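Local atomic coordinates of 4-hydroxy-3-methylbut-2-enyl diphosphate reductase, apicoplast (Plasmodium falciparum, PDB entry 4N7B), a protein that reduces (E)-4-hydroxy-3-methylbut-2-enyl diphosphate to a mixture of isopentenyl and dimethylallyl diphosphate, using an iron-sulfur cluster, in the last step of the MEP pathway of isoprenoid synthesis. Residues I221-G233 with Y414-I426. Residues are numbered along the deposited sequence; the frame is centred on the assembly and turned at random.
Sequences ILYLINPRGFCKG and YATTNRQTALNKI. With F3S (Fe3-s4 cluster), chain B.
Arg419 of helix 414-426 reaches across to the chain leaving strand 221-226 and binds its backbone. Its CB points past this loop; Arg419 CG lies 3.6 Å from Pro227 O and near Arg228 CA, and a bend at chi2 (140°) carries CD toward Gly229 O. Arg419 NE donates to Gly229 O at 3.0 Å, in the carbonyl plane and on a lone pair, while NH2 donates to the same oxygen from above that plane. NH1 turns back to Ala415 O in its own helix and forms a salt bridge with Glu515. Pro227 CB and Arg228 N lie over one face of the guanidinium, toward its rim. Strand 221-226 lies inside a parallel five-stranded sheet; helix 414-426 covers it, roughly antiparallel to this strand (150°). There, Ile426 CD1 sits over the centre of the Tyr223 ring, 4.0 Å from its centroid, and Ile426 CG2 presses tightly on Ile225 CD1 (3.4 Å). At the other end, Cys231 binds an iron of the Fe3-S4 cluster through SG (2.3 Å to FE1), its CB against Ala415 CB. Beside it, Lys232 N donates almost straight (165°) to Tyr414 OH, at the ring edge, while Tyr414 CE1 approaches cluster sulfur S3 at 3.8 Å.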
loop_
_atom_site.group_PDB
_atom_site.type_symbol
_atom_site.label_atom_id
_atom_site.label_comp_id
_atom_site.label_asym_id
_atom_site.label_seq_id
_atom_site.Cartn_x
_atom_site.Cartn_y
_atom_site.Cartn_z
ATOM N N ILE A 221 -8.455 28.417 -3.223
ATOM C CA ILE A 221 -9.161 27.217 -3.638
ATOM C C ILE A 221 -8.567 25.962 -3.038
ATOM O O ILE A 221 -7.342 25.777 -3.021
ATOM C CB ILE A 221 -9.113 27.037 -5.148
ATOM C CG1 ILE A 221 -9.743 28.229 -5.847
ATOM C CG2 ILE A 221 -9.839 25.744 -5.548
ATOM C CD1 ILE A 221 -9.580 28.163 -7.348
ATOM N N LEU A 222 -9.444 25.090 -2.553
ATOM C CA LEU A 222 -9.042 23.761 -2.113
ATOM C C LEU A 222 -9.541 22.730 -3.110
ATOM O O LEU A 222 -10.755 22.548 -3.309
ATOM C CB LEU A 222 -9.590 23.474 -0.721
ATOM C CG LEU A 222 -9.336 22.063 -0.205
ATOM C CD1 LEU A 222 -7.906 21.900 0.204
ATOM C CD2 LEU A 222 -10.252 21.768 0.960
ATOM N N TYR A 223 -8.603 22.073 -3.772
ATOM C CA TYR A 223 -8.944 21.035 -4.717
ATOM C C TYR A 223 -8.965 19.721 -3.971
ATOM O O TYR A 223 -7.917 19.196 -3.581
ATOM C CB TYR A 223 -7.921 20.974 -5.832
ATOM C CG TYR A 223 -7.924 22.162 -6.766
ATOM C CD1 TYR A 223 -8.865 22.263 -7.773
ATOM C CD2 TYR A 223 -6.958 23.164 -6.662
ATOM C CE1 TYR A 223 -8.871 23.332 -8.646
ATOM C CE2 TYR A 223 -6.954 24.241 -7.535
ATOM C CZ TYR A 223 -7.921 24.311 -8.525
ATOM O OH TYR A 223 -7.945 25.361 -9.398
ATOM N N LEU A 224 -10.162 19.215 -3.739
ATOM C CA LEU A 224 -10.344 17.923 -3.117
ATOM C C LEU A 224 -10.315 16.877 -4.217
ATOM O O LEU A 224 -11.152 16.863 -5.132
ATOM C CB LEU A 224 -11.668 17.862 -2.355
ATOM C CG LEU A 224 -11.998 16.512 -1.713
ATOM C CD1 LEU A 224 -10.947 16.147 -0.652
ATOM C CD2 LEU A 224 -13.401 16.567 -1.096
ATOM N N ILE A 225 -9.330 16.003 -4.130
ATOM C CA ILE A 225 -9.001 15.125 -5.236
ATOM C C ILE A 225 -9.643 13.756 -5.099
ATOM O O ILE A 225 -9.725 13.191 -4.006
ATOM C CB ILE A 225 -7.489 14.946 -5.339
ATOM C CG1 ILE A 225 -6.842 16.293 -5.650
ATOM C CG2 ILE A 225 -7.152 13.966 -6.426
ATOM C CD1 ILE A 225 -5.343 16.341 -5.460
ATOM N N ASN A 226 -10.049 13.221 -6.239
ATOM C CA ASN A 226 -10.577 11.887 -6.327
ATOM C C ASN A 226 -9.943 11.311 -7.582
ATOM O O ASN A 226 -9.837 11.995 -8.594
ATOM C CB ASN A 226 -12.121 11.974 -6.461
ATOM C CG ASN A 226 -12.804 10.666 -6.208
ATOM O OD1 ASN A 226 -12.668 10.081 -5.124
ATOM N ND2 ASN A 226 -13.577 10.197 -7.198
ATOM N N PRO A 227 -9.508 10.057 -7.540
ATOM C CA PRO A 227 -9.539 9.149 -6.395
ATOM C C PRO A 227 -8.492 9.432 -5.328
ATOM O O PRO A 227 -7.430 10.011 -5.597
ATOM C CB PRO A 227 -9.271 7.783 -7.032
ATOM C CG PRO A 227 -8.478 8.090 -8.231
ATOM C CD PRO A 227 -9.018 9.393 -8.756
ATOM N N ARG A 228 -8.820 8.987 -4.115
ATOM C CA ARG A 228 -7.973 9.140 -2.953
ATOM C C ARG A 228 -8.419 8.111 -1.951
ATOM O O ARG A 228 -9.453 7.466 -2.144
ATOM C CB ARG A 228 -8.168 10.517 -2.316
ATOM C CG ARG A 228 -9.623 10.748 -1.807
ATOM C CD ARG A 228 -9.739 12.084 -1.058
ATOM N NE ARG A 228 -11.048 12.267 -0.450
ATOM C CZ ARG A 228 -12.117 12.723 -1.103
ATOM N NH1 ARG A 228 -12.025 13.066 -2.376
ATOM N NH2 ARG A 228 -13.287 12.843 -0.488
ATOM N N GLY A 229 -7.690 7.997 -0.843
ATOM C CA GLY A 229 -8.205 7.233 0.288
ATOM C C GLY A 229 -8.287 5.737 0.024
ATOM O O GLY A 229 -7.640 5.216 -0.899
ATOM N N PHE A 230 -9.077 5.051 0.847
ATOM C CA PHE A 230 -9.109 3.584 0.875
ATOM C C PHE A 230 -9.115 2.955 -0.523
ATOM O O PHE A 230 -9.917 3.311 -1.387
ATOM C CB PHE A 230 -10.338 3.075 1.645
ATOM C CG PHE A 230 -10.168 3.035 3.152
ATOM C CD1 PHE A 230 -9.062 3.599 3.764
ATOM C CD2 PHE A 230 -11.125 2.424 3.951
ATOM C CE1 PHE A 230 -8.918 3.559 5.141
ATOM C CE2 PHE A 230 -10.983 2.374 5.325
ATOM C CZ PHE A 230 -9.885 2.946 5.922
ATOM N N CYS A 231 -8.212 2.006 -0.734
ATOM C CA CYS A 231 -8.281 1.137 -1.899
ATOM C C CYS A 231 -9.089 -0.085 -1.473
ATOM O O CYS A 231 -9.476 -0.222 -0.298
ATOM C CB CYS A 231 -6.862 0.722 -2.315
ATOM S SG CYS A 231 -6.061 -0.248 -1.013
ATOM N N LYS A 232 -9.323 -0.990 -2.409
ATOM C CA LYS A 232 -10.079 -2.187 -2.093
ATOM C C LYS A 232 -9.283 -3.191 -1.246
ATOM O O LYS A 232 -9.860 -3.926 -0.446
ATOM C CB LYS A 232 -10.553 -2.841 -3.382
ATOM C CG LYS A 232 -11.561 -3.984 -3.176
ATOM C CD LYS A 232 -12.828 -3.516 -2.493
ATOM C CE LYS A 232 -13.864 -4.644 -2.398
ATOM N NZ LYS A 232 -15.087 -4.198 -1.664
ATOM N N GLY A 233 -7.959 -3.235 -1.401
ATOM C CA GLY A 233 -7.165 -4.173 -0.621
ATOM C C GLY A 233 -7.264 -3.811 0.849
ATOM O O GLY A 233 -7.362 -4.665 1.743
ATOM N N TYR A 414 -3.485 -0.547 -9.308
ATOM C CA TYR A 414 -4.385 0.428 -9.883
ATOM C C TYR A 414 -4.525 1.612 -8.919
ATOM O O TYR A 414 -4.645 2.765 -9.349
ATOM C CB TYR A 414 -5.767 -0.235 -10.180
ATOM C CG TYR A 414 -6.583 -0.387 -8.937
ATOM C CD1 TYR A 414 -6.309 -1.400 -8.019
ATOM C CD2 TYR A 414 -7.582 0.530 -8.630
ATOM C CE1 TYR A 414 -7.035 -1.500 -6.846
ATOM C CE2 TYR A 414 -8.309 0.432 -7.470
ATOM C CZ TYR A 414 -8.036 -0.573 -6.583
ATOM O OH TYR A 414 -8.763 -0.653 -5.430
ATOM N N ALA A 415 -4.498 1.341 -7.612
ATOM C CA ALA A 415 -4.775 2.394 -6.622
ATOM C C ALA A 415 -3.619 3.366 -6.515
ATOM O O ALA A 415 -3.812 4.583 -6.419
ATOM C CB ALA A 415 -5.090 1.794 -5.256
ATOM N N THR A 416 -2.410 2.827 -6.559
ATOM C CA THR A 416 -1.189 3.635 -6.528
ATOM C C THR A 416 -1.117 4.510 -7.798
ATOM O O THR A 416 -0.964 5.742 -7.750
ATOM C CB THR A 416 -0.012 2.701 -6.438
ATOM O OG1 THR A 416 -0.085 1.988 -5.194
ATOM C CG2 THR A 416 1.308 3.445 -6.525
ATOM N N THR A 417 -1.295 3.866 -8.938
ATOM C CA THR A 417 -1.283 4.559 -10.225
ATOM C C THR A 417 -2.334 5.675 -10.248
ATOM O O THR A 417 -2.067 6.816 -10.616
ATOM C CB THR A 417 -1.619 3.563 -11.365
ATOM O OG1 THR A 417 -0.576 2.597 -11.465
ATOM C CG2 THR A 417 -1.785 4.280 -12.696
ATOM N N ASN A 418 -3.546 5.329 -9.856
ATOM C CA ASN A 418 -4.639 6.264 -9.922
ATOM C C ASN A 418 -4.440 7.441 -8.993
ATOM O O ASN A 418 -4.733 8.582 -9.356
ATOM C CB ASN A 418 -5.955 5.572 -9.564
ATOM C CG ASN A 418 -6.445 4.630 -10.643
ATOM O OD1 ASN A 418 -5.934 4.611 -11.754
ATOM N ND2 ASN A 418 -7.490 3.866 -10.322
ATOM N N ARG A 419 -3.998 7.192 -7.771
ATOM C CA ARG A 419 -3.850 8.306 -6.845
ATOM C C ARG A 419 -2.714 9.253 -7.255
ATOM O O ARG A 419 -2.891 10.468 -7.187
ATOM C CB ARG A 419 -3.665 7.799 -5.413
ATOM C CG ARG A 419 -5.003 7.482 -4.755
ATOM C CD ARG A 419 -4.934 6.232 -3.919
ATOM N NE ARG A 419 -6.274 5.815 -3.533
ATOM C CZ ARG A 419 -7.103 5.136 -4.322
ATOM N NH1 ARG A 419 -6.737 4.782 -5.552
ATOM N NH2 ARG A 419 -8.309 4.815 -3.881
ATOM N N GLN A 420 -1.564 8.719 -7.686
ATOM C CA GLN A 420 -0.463 9.564 -8.171
ATOM C C GLN A 420 -0.858 10.299 -9.438
ATOM O O GLN A 420 -0.589 11.488 -9.595
ATOM C CB GLN A 420 0.797 8.729 -8.446
ATOM C CG GLN A 420 1.507 8.262 -7.190
ATOM C CD GLN A 420 2.660 7.303 -7.478
ATOM O OE1 GLN A 420 3.295 7.376 -8.531
ATOM N NE2 GLN A 420 2.915 6.385 -6.549
ATOM N N THR A 421 -1.525 9.601 -10.347
ATOM C CA THR A 421 -1.895 10.208 -11.624
ATOM C C THR A 421 -2.814 11.427 -11.411
ATOM O O THR A 421 -2.619 12.491 -12.025
ATOM C CB THR A 421 -2.562 9.188 -12.563
ATOM O OG1 THR A 421 -1.623 8.146 -12.872
ATOM C CG2 THR A 421 -3.017 9.868 -13.869
ATOM N N ALA A 422 -3.787 11.294 -10.523
ATOM C CA ALA A 422 -4.741 12.376 -10.316
ATOM C C ALA A 422 -4.047 13.568 -9.656
ATOM O O ALA A 422 -4.211 14.709 -10.071
ATOM C CB ALA A 422 -5.890 11.891 -9.474
ATOM N N LEU A 423 -3.253 13.291 -8.634
ATOM C CA LEU A 423 -2.514 14.341 -7.935
ATOM C C LEU A 423 -1.547 15.056 -8.893
ATOM O O LEU A 423 -1.443 16.297 -8.902
ATOM C CB LEU A 423 -1.738 13.729 -6.770
ATOM C CG LEU A 423 -0.743 14.664 -6.073
ATOM C CD1 LEU A 423 -1.483 15.869 -5.483
ATOM C CD2 LEU A 423 0.068 13.919 -4.997
ATOM N N ASN A 424 -0.842 14.272 -9.712
ATOM C CA ASN A 424 0.117 14.835 -10.663
ATOM C C ASN A 424 -0.526 15.828 -11.622
ATOM O O ASN A 424 0.104 16.814 -12.000
ATOM C CB ASN A 424 0.787 13.732 -11.474
ATOM C CG ASN A 424 1.761 12.923 -10.652
ATOM O OD1 ASN A 424 2.181 13.357 -9.590
ATOM N ND2 ASN A 424 2.135 11.748 -11.142
ATOM N N LYS A 425 -1.769 15.557 -12.026
ATOM C CA LYS A 425 -2.484 16.409 -12.987
ATOM C C LYS A 425 -2.843 17.766 -12.417
ATOM O O LYS A 425 -2.776 18.772 -13.115
ATOM C CB LYS A 425 -3.789 15.758 -13.430
ATOM C CG LYS A 425 -3.748 15.193 -14.822
ATOM C CD LYS A 425 -4.940 14.273 -15.054
ATOM C CE LYS A 425 -4.548 13.073 -15.890
ATOM N NZ LYS A 425 -5.709 12.162 -16.081
ATOM N N ILE A 426 -3.229 17.785 -11.142
ATOM C CA ILE A 426 -3.714 19.005 -10.516
ATOM C C ILE A 426 -2.652 19.749 -9.691
ATOM O O ILE A 426 -2.721 20.968 -9.602
ATOM C CB ILE A 426 -4.970 18.742 -9.627
ATOM C CG1 ILE A 426 -5.592 20.054 -9.160
ATOM C CG2 ILE A 426 -4.599 17.942 -8.412
ATOM C CD1 ILE A 426 -5.969 21.006 -10.288
HETATM FE FE1 F3S B . -4.212 -1.290 -1.915
HETATM FE FE3 F3S B . -3.632 -3.766 -2.802
HETATM FE FE4 F3S B . -2.632 -1.571 -3.986
HETATM S S1 F3S B . -3.595 -3.026 -0.728
HETATM S S2 F3S B . -2.438 -0.032 -2.390
HETATM S S3 F3S B . -4.744 -2.213 -3.870
HETATM S S4 F3S B . -1.600 -3.482 -3.644
HETATM O O HOH W 1 -4.853 11.230 -5.380
#